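Synaptic vesicle membrane protein VAT-1 homolog-like (PDB 4A27) probably acts as an oxidoreductase of the quinone oxidoreductase branch of the zinc-containing alcohol dehydrogenase family, although its substrate is not established. Local coordinates at residues A[65-70]-A[122-127]. Numbering follows the deposited sequence.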
loop_
_atom_site.group_PDB
_atom_site.type_symbol
_atom_site.label_atom_id
_atom_site.label_comp_id
_atom_site.label_asym_id
_atom_site.label_seq_id
_atom_site.Cartn_x
_atom_site.Cartn_y
_atom_site.Cartn_z
ATOM N N GLY A 65 23.839 12.584 -14.682
ATOM C CA GLY A 65 23.682 12.912 -13.273
ATOM C C GLY A 65 22.380 13.603 -12.961
ATOM O O GLY A 65 21.933 14.487 -13.717
ATOM N N PHE A 66 21.801 13.248 -11.815
ATOM C CA PHE A 66 20.456 13.693 -11.422
ATOM C C PHE A 66 20.384 14.464 -10.097
ATOM O O PHE A 66 19.313 14.931 -9.708
ATOM C CB PHE A 66 19.546 12.484 -11.315
ATOM C CG PHE A 66 19.380 11.769 -12.609
ATOM C CD1 PHE A 66 18.573 12.293 -13.611
ATOM C CD2 PHE A 66 20.057 10.606 -12.858
ATOM C CE1 PHE A 66 18.442 11.654 -14.825
ATOM C CE2 PHE A 66 19.919 9.957 -14.064
ATOM C CZ PHE A 66 19.109 10.491 -15.051
ATOM N N GLU A 67 21.505 14.566 -9.395
ATOM C CA GLU A 67 21.488 14.991 -7.976
ATOM C C GLU A 67 22.743 15.770 -7.751
ATOM O O GLU A 67 23.806 15.300 -8.095
ATOM C CB GLU A 67 21.469 13.733 -7.121
ATOM C CG GLU A 67 21.644 13.870 -5.642
ATOM C CD GLU A 67 21.619 12.488 -4.979
ATOM O OE1 GLU A 67 22.176 11.501 -5.542
ATOM O OE2 GLU A 67 20.990 12.404 -3.934
ATOM N N CYS A 68 22.633 16.970 -7.194
ATOM C CA CYS A 68 23.780 17.776 -6.929
ATOM C C CYS A 68 23.515 18.697 -5.751
ATOM O O CYS A 68 22.380 18.811 -5.268
ATOM C CB CYS A 68 24.142 18.603 -8.173
ATOM S SG CYS A 68 22.945 19.966 -8.511
ATOM N N SER A 69 24.582 19.348 -5.282
ATOM C CA SER A 69 24.450 20.432 -4.297
ATOM C C SER A 69 25.417 21.546 -4.680
ATOM O O SER A 69 26.424 21.325 -5.354
ATOM C CB SER A 69 24.741 19.940 -2.875
ATOM O OG SER A 69 26.105 19.517 -2.756
ATOM N N GLY A 70 25.094 22.762 -4.271
ATOM C CA GLY A 70 25.987 23.872 -4.515
ATOM C C GLY A 70 25.388 25.213 -4.073
ATOM O O GLY A 70 24.526 25.266 -3.186
ATOM N N ALA A 122 24.460 13.772 -1.077
ATOM C CA ALA A 122 24.149 12.417 -0.668
ATOM C C ALA A 122 22.740 12.244 -0.170
ATOM O O ALA A 122 22.353 11.126 0.181
ATOM C CB ALA A 122 25.097 12.014 0.432
ATOM N N PHE A 123 22.030 13.356 0.008
ATOM C CA PHE A 123 20.779 13.401 0.781
ATOM C C PHE A 123 19.483 13.058 -0.055
ATOM O O PHE A 123 18.832 12.056 0.221
ATOM C CB PHE A 123 20.664 14.779 1.413
ATOM C CG PHE A 123 19.673 14.875 2.502
ATOM C CD1 PHE A 123 19.978 14.397 3.767
ATOM C CD2 PHE A 123 18.421 15.432 2.285
ATOM C CE1 PHE A 123 19.052 14.489 4.807
ATOM C CE2 PHE A 123 17.488 15.531 3.333
ATOM C CZ PHE A 123 17.820 15.060 4.593
ATOM N N PRO A 124 19.154 13.852 -1.101
ATOM C CA PRO A 124 17.836 13.768 -1.764
ATOM C C PRO A 124 17.425 12.440 -2.382
ATOM O O PRO A 124 16.368 11.932 -2.055
ATOM C CB PRO A 124 17.901 14.834 -2.885
ATOM C CG PRO A 124 19.231 15.412 -2.837
ATOM C CD PRO A 124 20.100 14.650 -1.907
ATOM N N MET A 125 18.219 11.870 -3.276
ATOM C CA MET A 125 17.797 10.621 -3.904
ATOM C C MET A 125 17.529 9.545 -2.861
ATOM O O MET A 125 16.427 8.976 -2.828
ATOM C CB MET A 125 18.814 10.130 -4.930
ATOM C CG MET A 125 18.823 10.930 -6.243
ATOM S SD MET A 125 17.401 10.570 -7.311
ATOM C CE MET A 125 18.072 9.099 -8.120
ATOM N N ASN A 126 18.538 9.253 -2.030
ATOM C CA ASN A 126 18.441 8.128 -1.119
ATOM C C ASN A 126 17.369 8.338 -0.067
ATOM O O ASN A 126 16.557 7.414 0.192
ATOM C CB ASN A 126 19.773 7.775 -0.467
ATOM C CG ASN A 126 20.812 7.233 -1.457
ATOM O OD1 ASN A 126 20.488 6.845 -2.566
ATOM N ND2 ASN A 126 22.065 7.206 -1.042
ATOM N N PHE A 127 17.344 9.509 0.562
ATOM C CA PHE A 127 16.433 9.699 1.672
ATOM C C PHE A 127 14.984 9.928 1.232
ATOM O O PHE A 127 14.057 9.459 1.909
ATOM C CB PHE A 127 16.911 10.772 2.650
ATOM C CG PHE A 127 17.977 10.273 3.590
ATOM C CD1 PHE A 127 19.302 10.177 3.167
ATOM C CD2 PHE A 127 17.646 9.854 4.879
ATOM C CE1 PHE A 127 20.288 9.656 4.019
ATOM C CE2 PHE A 127 18.632 9.342 5.745
ATOM C CZ PHE A 127 19.958 9.255 5.298
HETATM O O HOH W 1 20.995 10.378 -2.273
#
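Glu67 reaches from the start of strand 67-75 to the first turn of helix 124-137, where its carboxylate takes a hydrogen bond from a main-chain N-H of that turn. Its side chain is fully extended, with CG anti to the backbone N (chi1 171°) and the chain straight beyond CG, which carries the carboxylate from the strand to the helix. Met125 N donates to Glu67 OE2 over 2.9 Å at an N-H...O angle of 158°; the nitrogen approaches from above the carboxylate plane, 46° out of it. The same oxygen accepts a hydrogen bond from a water, 2.6 Å from Glu67 OE2 to the water oxygen. That water accepts in turn from Asn126 N at 2.7 Å and donates weakly to Ala122 O.

Carbon packs around this polar link. Pro124 turns the CG-CD side of its ring toward the carboxylate end of the chain, its CD 3.2 Å from Glu67 OE2 and its CG 4.0 Å from Glu67 CG. Met125 CG sits over the face of the carboxylate, 3.4 Å from Glu67 CD, on the side from which Met125 N donates, before the chain bends away toward the sulfur. Glu67 OE1 turns to other partners, a salt bridge with Lys337 and a hydrogen bond from Asn43, and the negative charge probably also gains from the helix dipole. An acidic side chain thus meets the N-terminal turn of helix 124-137, one amide directly and the next through water, joining the GroES-like β domain to the helix that leads toward the Rossmann-type parallel sheet in this medium-chain dehydrogenase/reductase fold.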